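PDB 4RUN: odorant-binding protein 2a from Homo sapiens, which binds and transports small hydrophobic volatile molecules in nasal mucus, with higher affinity for aldehydes and large fatty acids. Local coordinates for residues I10-V16 and P36-A41; M19-F25 and L107-G111; G45-F51 and K62-K68. The protein carries 2 engineered substitutions. All blocks are in the same frame, centred on the assembly; numbering follows the deposited sequence.

Contact 1 of 3, residues I10-V16 and P36-A41; sequences ITGTWYV and PVKVTA
G12 pairs with V39 and W14 with V37 through two antiparallel rings of backbone hydrogen bonds. The G12 N to V39 O bond is 2.7 Å and nearly straight, and T13 faces K38 in the non-hydrogen-bonded position between the rings. The two short strands run at 145° to each other, a departure from strict antiparallelism that fits the twist of a curled sheet. On the face bearing W14, V37 and V39, the methyl CG2 of V39 comes obliquely to the indole, 3.8 Å from W14 CD1. This CG2, anti to the carbonyl carbon and beside the backbone N, turns to W14, while CG1, anti to N (chi1 -178°), turns to I10. W14 NE1 donates to I10 O, 2.7 Å away and nearly in the ring plane, which limits the indole's rotation, although the donor sits above that carbonyl's plane. Farther along, V16 CG2 meets V37 CG2 at 3.8 Å. On the face bearing T13 and K38 the contacts are fewer: T13 CG2 lies alongside P36 CB at 3.7 Å, and Y15 CE1 reaches P36 CG at 3.8 Å. R116 completes the arrangement from outside, bonding the carbonyls of T11 and T13 and making a cation-pi contact with W14. This G-x-W sequence on the first strand, with an arginine packed across its tryptophan, is the signature of the lipocalin fold, set where the barrel's first two strands join.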
loop_
_atom_site.group_PDB
_atom_site.type_symbol
_atom_site.label_atom_id
_atom_site.label_comp_id
_atom_site.label_asym_id
_atom_site.label_seq_id
_atom_site.Cartn_x
_atom_site.Cartn_y
_atom_site.Cartn_z
ATOM N N ILE A 10 6.508 12.415 -1.764
ATOM C CA ILE A 10 5.887 11.161 -2.166
ATOM C C ILE A 10 6.621 10.360 -3.264
ATOM O O ILE A 10 6.493 9.137 -3.323
ATOM C CB ILE A 10 4.469 11.523 -2.656
ATOM C CG1 ILE A 10 3.764 12.417 -1.614
ATOM C CG2 ILE A 10 3.659 10.283 -2.985
ATOM C CD1 ILE A 10 2.397 12.916 -2.023
ATOM N N THR A 11 7.363 11.037 -4.140
ATOM C CA THR A 11 8.045 10.375 -5.262
ATOM C C THR A 11 9.312 9.651 -4.816
ATOM O O THR A 11 9.826 9.915 -3.746
ATOM C CB THR A 11 8.418 11.382 -6.371
ATOM O OG1 THR A 11 9.351 12.339 -5.863
ATOM C CG2 THR A 11 7.182 12.113 -6.889
ATOM N N GLY A 12 9.819 8.751 -5.655
ATOM C CA GLY A 12 11.001 7.942 -5.336
ATOM C C GLY A 12 10.645 6.517 -4.929
ATOM O O GLY A 12 9.564 6.017 -5.243
ATOM N N THR A 13 11.564 5.861 -4.229
ATOM C CA THR A 13 11.375 4.474 -3.815
ATOM C C THR A 13 10.706 4.397 -2.434
ATOM O O THR A 13 11.052 5.153 -1.528
ATOM C CB THR A 13 12.714 3.706 -3.804
ATOM O OG1 THR A 13 13.234 3.641 -5.131
ATOM C CG2 THR A 13 12.542 2.280 -3.275
ATOM N N TRP A 14 9.724 3.500 -2.313
ATOM C CA TRP A 14 9.108 3.147 -1.039
ATOM C C TRP A 14 9.123 1.638 -0.866
ATOM O O TRP A 14 9.145 0.886 -1.828
ATOM C CB TRP A 14 7.660 3.597 -0.974
ATOM C CG TRP A 14 7.444 5.050 -0.947
ATOM C CD1 TRP A 14 7.345 5.880 -2.017
ATOM C CD2 TRP A 14 7.237 5.856 0.206
ATOM N NE1 TRP A 14 7.096 7.159 -1.605
ATOM C CE2 TRP A 14 7.027 7.176 -0.241
ATOM C CE3 TRP A 14 7.215 5.599 1.577
ATOM C CZ2 TRP A 14 6.800 8.237 0.633
ATOM C CZ3 TRP A 14 6.991 6.656 2.444
ATOM C CH2 TRP A 14 6.784 7.957 1.966
ATOM N N TYR A 15 9.096 1.212 0.382
ATOM C CA TYR A 15 9.127 -0.183 0.715
ATOM C C TYR A 15 7.873 -0.510 1.507
ATOM O O TYR A 15 7.543 0.194 2.468
ATOM C CB TYR A 15 10.365 -0.499 1.548
ATOM C CG TYR A 15 11.655 -0.344 0.792
ATOM C CD1 TYR A 15 12.169 -1.401 0.046
ATOM C CD2 TYR A 15 12.361 0.862 0.805
ATOM C CE1 TYR A 15 13.345 -1.265 -0.668
ATOM C CE2 TYR A 15 13.547 1.008 0.099
ATOM C CZ TYR A 15 14.033 -0.060 -0.638
ATOM O OH TYR A 15 15.203 0.058 -1.360
ATOM N N VAL A 16 7.188 -1.578 1.098
ATOM C CA VAL A 16 5.988 -2.065 1.770
ATOM C C VAL A 16 6.391 -3.070 2.840
ATOM O O VAL A 16 6.881 -4.151 2.528
ATOM C CB VAL A 16 5.051 -2.760 0.780
ATOM C CG1 VAL A 16 3.816 -3.253 1.504
ATOM C CG2 VAL A 16 4.692 -1.835 -0.389
ATOM N N PRO A 36 10.116 -3.135 -4.320
ATOM C CA PRO A 36 9.997 -1.718 -3.973
ATOM C C PRO A 36 8.999 -1.014 -4.878
ATOM O O PRO A 36 8.801 -1.434 -6.016
ATOM C CB PRO A 36 11.406 -1.160 -4.220
ATOM C CG PRO A 36 12.306 -2.342 -4.155
ATOM C CD PRO A 36 11.499 -3.483 -4.693
ATOM N N VAL A 37 8.384 0.042 -4.365
ATOM C CA VAL A 37 7.441 0.827 -5.125
ATOM C C VAL A 37 8.128 2.090 -5.626
ATOM O O VAL A 37 8.629 2.884 -4.832
ATOM C CB VAL A 37 6.238 1.222 -4.253
ATOM C CG1 VAL A 37 5.191 1.951 -5.088
ATOM C CG2 VAL A 37 5.640 -0.011 -3.576
ATOM N N LYS A 38 8.165 2.268 -6.942
ATOM C CA LYS A 38 8.735 3.476 -7.530
ATOM C C LYS A 38 7.620 4.423 -7.906
ATOM O O LYS A 38 6.781 4.099 -8.739
ATOM C CB LYS A 38 9.617 3.140 -8.734
ATOM C CG LYS A 38 10.824 2.299 -8.333
ATOM C CD LYS A 38 12.005 2.433 -9.284
ATOM C CE LYS A 38 13.243 1.746 -8.711
ATOM N NZ LYS A 38 14.464 2.005 -9.526
ATOM N N VAL A 39 7.611 5.584 -7.255
ATOM C CA VAL A 39 6.607 6.611 -7.474
ATOM C C VAL A 39 7.235 7.755 -8.273
ATOM O O VAL A 39 8.241 8.323 -7.853
ATOM C CB VAL A 39 6.062 7.126 -6.123
ATOM C CG1 VAL A 39 4.972 8.171 -6.326
ATOM C CG2 VAL A 39 5.526 5.965 -5.298
ATOM N N THR A 40 6.635 8.088 -9.414
ATOM C CA THR A 40 7.122 9.164 -10.275
ATOM C C THR A 40 6.004 10.171 -10.531
ATOM O O THR A 40 4.848 9.782 -10.673
ATOM C CB THR A 40 7.621 8.615 -11.625
ATOM O OG1 THR A 40 6.619 7.776 -12.208
ATOM C CG2 THR A 40 8.881 7.803 -11.441
ATOM N N ALA A 41 6.356 11.457 -10.596
ATOM C CA ALA A 41 5.401 12.531 -10.908
ATOM C C ALA A 41 5.218 12.664 -12.418
ATOM O O ALA A 41 6.149 12.409 -13.183
ATOM C CB ALA A 41 5.875 13.853 -10.320
#

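Contact 2 of 3, residues M19-F25 and L107-G111; sequences MVVDKDF and LRYMG
F25 and R108 meet with their planes 66° apart. F25 CD1 stands 3.6 Å above one face of the guanidinium, offset toward its rim, while R108 CD lies in the phenyl plane at the ring's edge. One face of the F25 ring receives V21 CG1, 3.5 Å above the plane and over its centre. The setting is the seam of the lipocalin barrel, where its first strand, 12-21, joins antiparallel to the eighth, 106-115. V20 and G111 form the hydrogen-bonded pair there, with V20 O accepting from G111 N at 2.8 Å. Beside it, M110 and V21 are a non-hydrogen-bonded pair with side chains on one face; with CG anti to the backbone N (chi1 -173°), M110 extends past V21 CG1 and puts its SD 3.7 Å from M19 CE. Citrate, probably from the crystallisation liquor, lies close to the M110 side chain, and R108 NH1 makes a weak hydrogen bond to citrate. Beyond the strand the chain makes a type I turn from D22 to F25. D22 N still bonds Y109 O, at a longer 3.3 Å, and the D22 carboxylate supplies the return bond: OD2 accepts Y109 N at 2.8 Å on its anti side, 28° out of the carboxylate plane. D22 OD1 takes weak bonds from D24 N and F25 N, and accepts one from a water, which in turn accepts from R108 NE at 2.6 Å.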
loop_
_atom_site.group_PDB
_atom_site.type_symbol
_atom_site.label_atom_id
_atom_site.label_comp_id
_atom_site.label_asym_id
_atom_site.label_seq_id
_atom_site.Cartn_x
_atom_site.Cartn_y
_atom_site.Cartn_z
ATOM N N MET A 19 1.098 -5.253 5.678
ATOM C CA MET A 19 -0.105 -5.165 4.882
ATOM C C MET A 19 -1.298 -5.659 5.714
ATOM O O MET A 19 -1.136 -6.542 6.554
ATOM C CB MET A 19 0.140 -5.992 3.644
ATOM C CG MET A 19 -0.918 -5.912 2.577
ATOM S SD MET A 19 -0.195 -6.258 0.949
ATOM C CE MET A 19 -1.712 -6.014 0.007
ATOM N N VAL A 20 -2.478 -5.076 5.503
ATOM C CA VAL A 20 -3.722 -5.470 6.203
ATOM C C VAL A 20 -4.848 -5.286 5.223
ATOM O O VAL A 20 -4.816 -4.379 4.379
ATOM C CB VAL A 20 -4.002 -4.669 7.510
ATOM C CG1 VAL A 20 -4.525 -3.270 7.233
ATOM C CG2 VAL A 20 -4.976 -5.399 8.423
ATOM N N VAL A 21 -5.841 -6.157 5.358
ATOM C CA VAL A 21 -6.934 -6.279 4.413
ATOM C C VAL A 21 -8.239 -6.526 5.168
ATOM O O VAL A 21 -8.214 -7.114 6.238
ATOM C CB VAL A 21 -6.694 -7.481 3.496
ATOM C CG1 VAL A 21 -5.674 -7.136 2.419
ATOM C CG2 VAL A 21 -6.265 -8.718 4.301
ATOM N N ASP A 22 -9.379 -6.103 4.626
ATOM C CA ASP A 22 -10.639 -6.403 5.294
ATOM C C ASP A 22 -10.901 -7.902 5.286
ATOM O O ASP A 22 -10.277 -8.657 4.538
ATOM C CB ASP A 22 -11.809 -5.581 4.724
ATOM C CG ASP A 22 -12.064 -5.824 3.257
ATOM O OD1 ASP A 22 -12.074 -6.991 2.816
ATOM O OD2 ASP A 22 -12.328 -4.834 2.538
ATOM N N LYS A 23 -11.782 -8.339 6.168
ATOM C CA LYS A 23 -12.159 -9.746 6.257
ATOM C C LYS A 23 -12.822 -10.413 5.046
ATOM O O LYS A 23 -12.958 -11.633 5.056
ATOM C CB LYS A 23 -12.992 -9.987 7.510
ATOM C CG LYS A 23 -12.122 -9.869 8.740
ATOM C CD LYS A 23 -12.696 -10.577 9.949
ATOM C CE LYS A 23 -11.691 -10.501 11.096
ATOM N NZ LYS A 23 -10.536 -11.432 10.919
ATOM N N ASP A 24 -13.240 -9.658 4.026
ATOM C CA ASP A 24 -13.747 -10.258 2.784
ATOM C C ASP A 24 -12.623 -10.650 1.836
ATOM O O ASP A 24 -12.816 -11.501 0.971
ATOM C CB ASP A 24 -14.683 -9.297 2.054
ATOM C CG ASP A 24 -15.862 -8.868 2.902
ATOM O OD1 ASP A 24 -16.516 -9.743 3.516
ATOM O OD2 ASP A 24 -16.142 -7.653 2.926
ATOM N N PHE A 25 -11.461 -10.012 1.996
ATOM C CA PHE A 25 -10.275 -10.279 1.180
ATOM C C PHE A 25 -9.894 -11.754 1.196
ATOM O O PHE A 25 -9.544 -12.284 2.250
ATOM C CB PHE A 25 -9.099 -9.485 1.733
ATOM C CG PHE A 25 -7.963 -9.352 0.774
ATOM C CD1 PHE A 25 -7.920 -8.315 -0.155
ATOM C CD2 PHE A 25 -6.935 -10.279 0.796
ATOM C CE1 PHE A 25 -6.863 -8.210 -1.039
ATOM C CE2 PHE A 25 -5.885 -10.184 -0.087
ATOM C CZ PHE A 25 -5.848 -9.149 -1.009
ATOM N N LEU A 107 -17.076 -2.913 -1.577
ATOM C CA LEU A 107 -16.104 -1.974 -1.064
ATOM C C LEU A 107 -14.973 -2.763 -0.430
ATOM O O LEU A 107 -15.230 -3.634 0.398
ATOM C CB LEU A 107 -16.756 -1.097 -0.004
ATOM C CG LEU A 107 -15.850 -0.001 0.549
ATOM C CD1 LEU A 107 -15.442 0.987 -0.534
ATOM C CD2 LEU A 107 -16.513 0.712 1.717
ATOM N N ARG A 108 -13.734 -2.449 -0.806
ATOM C CA ARG A 108 -12.568 -3.114 -0.233
ATOM C C ARG A 108 -11.652 -2.115 0.452
ATOM O O ARG A 108 -11.203 -1.162 -0.192
ATOM C CB ARG A 108 -11.789 -3.857 -1.328
ATOM C CG ARG A 108 -10.580 -4.635 -0.821
ATOM C CD ARG A 108 -10.046 -5.572 -1.898
ATOM N NE ARG A 108 -10.768 -6.849 -1.933
ATOM C CZ ARG A 108 -10.735 -7.714 -2.945
ATOM N NH1 ARG A 108 -10.023 -7.459 -4.042
ATOM N NH2 ARG A 108 -11.438 -8.845 -2.872
ATOM N N TYR A 109 -11.376 -2.345 1.745
ATOM C CA TYR A 109 -10.358 -1.587 2.491
ATOM C C TYR A 109 -9.054 -2.353 2.533
ATOM O O TYR A 109 -9.040 -3.577 2.597
ATOM C CB TYR A 109 -10.752 -1.317 3.950
ATOM C CG TYR A 109 -12.046 -0.579 4.187
ATOM C CD1 TYR A 109 -12.473 0.427 3.335
ATOM C CD2 TYR A 109 -12.813 -0.849 5.321
ATOM C CE1 TYR A 109 -13.651 1.112 3.585
ATOM C CE2 TYR A 109 -13.988 -0.167 5.575
ATOM C CZ TYR A 109 -14.405 0.812 4.703
ATOM O OH TYR A 109 -15.578 1.484 4.941
ATOM N N MET A 110 -7.952 -1.613 2.543
ATOM C CA MET A 110 -6.636 -2.222 2.528
ATOM C C MET A 110 -5.621 -1.197 3.022
ATOM O O MET A 110 -5.652 -0.032 2.628
ATOM C CB MET A 110 -6.310 -2.685 1.109
ATOM C CG MET A 110 -5.031 -3.492 0.989
ATOM S SD MET A 110 -4.592 -3.873 -0.724
ATOM C CE MET A 110 -6.189 -3.879 -1.545
ATOM N N GLY A 111 -4.723 -1.637 3.891
ATOM C CA GLY A 111 -3.735 -0.754 4.481
ATOM C C GLY A 111 -2.339 -1.288 4.271
ATOM O O GLY A 111 -2.117 -2.484 4.322
HETATM O O HOH W 1 -12.221 -7.175 0.219
#

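Contact 3 of 3, residues G45-F51 and K62-K68; sequences GNLEATF and KKILMRK
F51 lays one face of its ring on the aliphatic start of K62, with K62 CB 3.8 Å from the ring centroid in a CH-pi contact. The ring gets there because F51 CG sits between the backbone N and the carbonyl carbon (chi1 59°), and I64 CD1 meets its edge 4.0 Å from F51 CE1. This is the close-packed face of the hairpin. A49 CB touches M66 SD at 4.0 Å, L47 stands beside M66, and F75 of the next strand, 74-77, adds to the packing on L47 and M66. Beneath it, six backbone hydrogen bonds join L47 to M66, A49 to I64 and F51 to K62.

The face bearing E48, T50, K63 and L65 is looser and turns toward solvent. T50 CG2 runs alongside K63 CG at 3.6 Å, and E48 OE2 stays 4.1 Å from K63 NZ, beyond a salt bridge. L65 CD1 bends back to L47 O. The bent K62 chain carries its NZ away from F51 to hydrogen-bond a citrate, probably from the crystallisation liquor. A mostly apolar face (L47, A49, F51, I64, M66) backed by a largely polar one is characteristic of a lipocalin barrel wall, here the hairpin of its third and fourth strands.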
loop_
_atom_site.group_PDB
_atom_site.type_symbol
_atom_site.label_atom_id
_atom_site.label_comp_id
_atom_site.label_asym_id
_atom_site.label_seq_id
_atom_site.Cartn_x
_atom_site.Cartn_y
_atom_site.Cartn_z
ATOM N N GLY A 45 0.610 17.504 -10.545
ATOM C CA GLY A 45 0.446 16.811 -9.267
ATOM C C GLY A 45 0.201 15.314 -9.386
ATOM O O GLY A 45 0.361 14.587 -8.405
ATOM N N ASN A 46 -0.186 14.847 -10.577
ATOM C CA ASN A 46 -0.513 13.439 -10.797
ATOM C C ASN A 46 0.712 12.563 -10.685
ATOM O O ASN A 46 1.814 12.949 -11.095
ATOM C CB ASN A 46 -1.146 13.216 -12.175
ATOM C CG ASN A 46 -2.474 13.921 -12.327
ATOM O OD1 ASN A 46 -2.701 14.966 -11.723
ATOM N ND2 ASN A 46 -3.359 13.352 -13.135
ATOM N N LEU A 47 0.501 11.367 -10.149
ATOM C CA LEU A 47 1.590 10.454 -9.865
ATOM C C LEU A 47 1.368 9.101 -10.506
ATOM O O LEU A 47 0.310 8.809 -11.061
ATOM C CB LEU A 47 1.740 10.277 -8.359
ATOM C CG LEU A 47 1.979 11.544 -7.544
ATOM C CD1 LEU A 47 2.076 11.190 -6.070
ATOM C CD2 LEU A 47 3.229 12.279 -8.018
ATOM N N GLU A 48 2.402 8.281 -10.422
ATOM C CA GLU A 48 2.356 6.944 -10.930
ATOM C C GLU A 48 3.218 6.091 -10.043
ATOM O O GLU A 48 4.363 6.447 -9.763
ATOM C CB GLU A 48 2.906 6.934 -12.333
ATOM C CG GLU A 48 2.903 5.584 -13.005
ATOM C CD GLU A 48 3.570 5.679 -14.343
ATOM O OE1 GLU A 48 4.798 5.877 -14.369
ATOM O OE2 GLU A 48 2.859 5.605 -15.359
ATOM N N ALA A 49 2.650 4.977 -9.592
ATOM C CA ALA A 49 3.364 4.026 -8.766
ATOM C C ALA A 49 3.555 2.752 -9.570
ATOM O O ALA A 49 2.617 2.272 -10.193
ATOM C CB ALA A 49 2.577 3.742 -7.497
ATOM N N THR A 50 4.765 2.203 -9.536
ATOM C CA THR A 50 5.087 0.959 -10.245
ATOM C C THR A 50 5.685 -0.039 -9.266
ATOM O O THR A 50 6.544 0.322 -8.472
ATOM C CB THR A 50 6.061 1.181 -11.429
ATOM O OG1 THR A 50 7.200 1.945 -11.010
ATOM C CG2 THR A 50 5.364 1.910 -12.547
ATOM N N PHE A 51 5.204 -1.279 -9.298
ATOM C CA PHE A 51 5.717 -2.333 -8.425
ATOM C C PHE A 51 5.260 -3.700 -8.921
ATOM O O PHE A 51 4.421 -3.808 -9.815
ATOM C CB PHE A 51 5.242 -2.146 -6.985
ATOM C CG PHE A 51 3.755 -2.143 -6.840
ATOM C CD1 PHE A 51 3.038 -0.969 -6.995
ATOM C CD2 PHE A 51 3.066 -3.313 -6.548
ATOM C CE1 PHE A 51 1.662 -0.958 -6.866
ATOM C CE2 PHE A 51 1.685 -3.313 -6.416
ATOM C CZ PHE A 51 0.982 -2.132 -6.579
ATOM N N LYS A 62 2.147 -4.076 -11.652
ATOM C CA LYS A 62 1.193 -2.994 -11.465
ATOM C C LYS A 62 1.846 -1.680 -11.838
ATOM O O LYS A 62 3.051 -1.502 -11.692
ATOM C CB LYS A 62 0.719 -2.936 -10.016
ATOM C CG LYS A 62 -0.205 -4.070 -9.605
ATOM C CD LYS A 62 -1.611 -3.886 -10.158
ATOM C CE LYS A 62 -2.394 -5.190 -10.128
ATOM N NZ LYS A 62 -3.739 -5.069 -10.758
ATOM N N LYS A 63 1.029 -0.767 -12.337
ATOM C CA LYS A 63 1.472 0.553 -12.757
ATOM C C LYS A 63 0.243 1.421 -12.641
ATOM O O LYS A 63 -0.655 1.347 -13.475
ATOM C CB LYS A 63 1.996 0.527 -14.192
ATOM C CG LYS A 63 2.472 1.867 -14.741
ATOM C CD LYS A 63 3.226 1.660 -16.046
ATOM C CE LYS A 63 3.674 2.975 -16.655
ATOM N NZ LYS A 63 4.437 2.790 -17.923
ATOM N N ILE A 64 0.195 2.223 -11.586
ATOM C CA ILE A 64 -1.040 2.864 -11.191
ATOM C C ILE A 64 -0.948 4.364 -11.310
ATOM O O ILE A 64 -0.142 4.994 -10.646
ATOM C CB ILE A 64 -1.398 2.521 -9.742
ATOM C CG1 ILE A 64 -1.533 1.010 -9.599
ATOM C CG2 ILE A 64 -2.689 3.231 -9.332
ATOM C CD1 ILE A 64 -1.817 0.555 -8.187
ATOM N N LEU A 65 -1.807 4.917 -12.154
ATOM C CA LEU A 65 -1.999 6.342 -12.231
ATOM C C LEU A 65 -2.774 6.798 -10.998
ATOM O O LEU A 65 -3.890 6.329 -10.753
ATOM C CB LEU A 65 -2.759 6.672 -13.511
ATOM C CG LEU A 65 -3.117 8.130 -13.779
ATOM C CD1 LEU A 65 -1.904 9.035 -13.641
ATOM C CD2 LEU A 65 -3.756 8.266 -15.152
ATOM N N MET A 66 -2.162 7.700 -10.226
ATOM C CA MET A 66 -2.742 8.264 -9.012
ATOM C C MET A 66 -3.005 9.743 -9.244
ATOM O O MET A 66 -2.074 10.544 -9.322
ATOM C CB MET A 66 -1.786 8.120 -7.839
ATOM C CG MET A 66 -1.470 6.687 -7.457
ATOM S SD MET A 66 -0.136 6.481 -6.263
ATOM C CE MET A 66 -0.588 7.712 -5.059
ATOM N N ARG A 67 -4.270 10.118 -9.355
ATOM C CA ARG A 67 -4.601 11.495 -9.689
ATOM C C ARG A 67 -4.707 12.374 -8.444
ATOM O O ARG A 67 -5.132 11.931 -7.381
ATOM C CB ARG A 67 -5.888 11.558 -10.515
ATOM C CG ARG A 67 -5.843 10.716 -11.783
ATOM C CD ARG A 67 -6.406 11.468 -12.981
ATOM N NE ARG A 67 -6.661 10.589 -14.126
ATOM C CZ ARG A 67 -6.587 10.952 -15.408
ATOM N NH1 ARG A 67 -6.237 12.187 -15.757
ATOM N NH2 ARG A 67 -6.849 10.062 -16.359
ATOM N N LYS A 68 -4.310 13.629 -8.608
ATOM C CA LYS A 68 -4.400 14.645 -7.568
ATOM C C LYS A 68 -5.857 14.782 -7.101
ATOM O O LYS A 68 -6.785 14.446 -7.835
ATOM C CB LYS A 68 -3.918 15.972 -8.171
ATOM C CG LYS A 68 -3.735 17.151 -7.223
ATOM C CD LYS A 68 -4.110 18.469 -7.909
ATOM C CE LYS A 68 -3.346 19.656 -7.345
ATOM N NZ LYS A 68 -3.313 19.672 -5.855
#

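Three joints of one barrel illustrate how a common antiparallel scaffold carries different chemistry. Contacts 1 and 3 stand on the same side of the chain's centre and are stitched together, T40 N bonding E48 O at 2.8 Å, so strands 12-21, 33-41, 47-55 and 58-66 form one continuous wall. Both are only partly buried, with solvent-facing residues along one face. Contact 2 shares strand 12-21 with contact 1 but sits about 21 Å away, centre to centre, on the opposite side, and is largely buried. Contacts 1 and 3 each join consecutive strands; contact 2 links segments 82 residues apart, and there a carboxylate and a water supplement the backbone ladder.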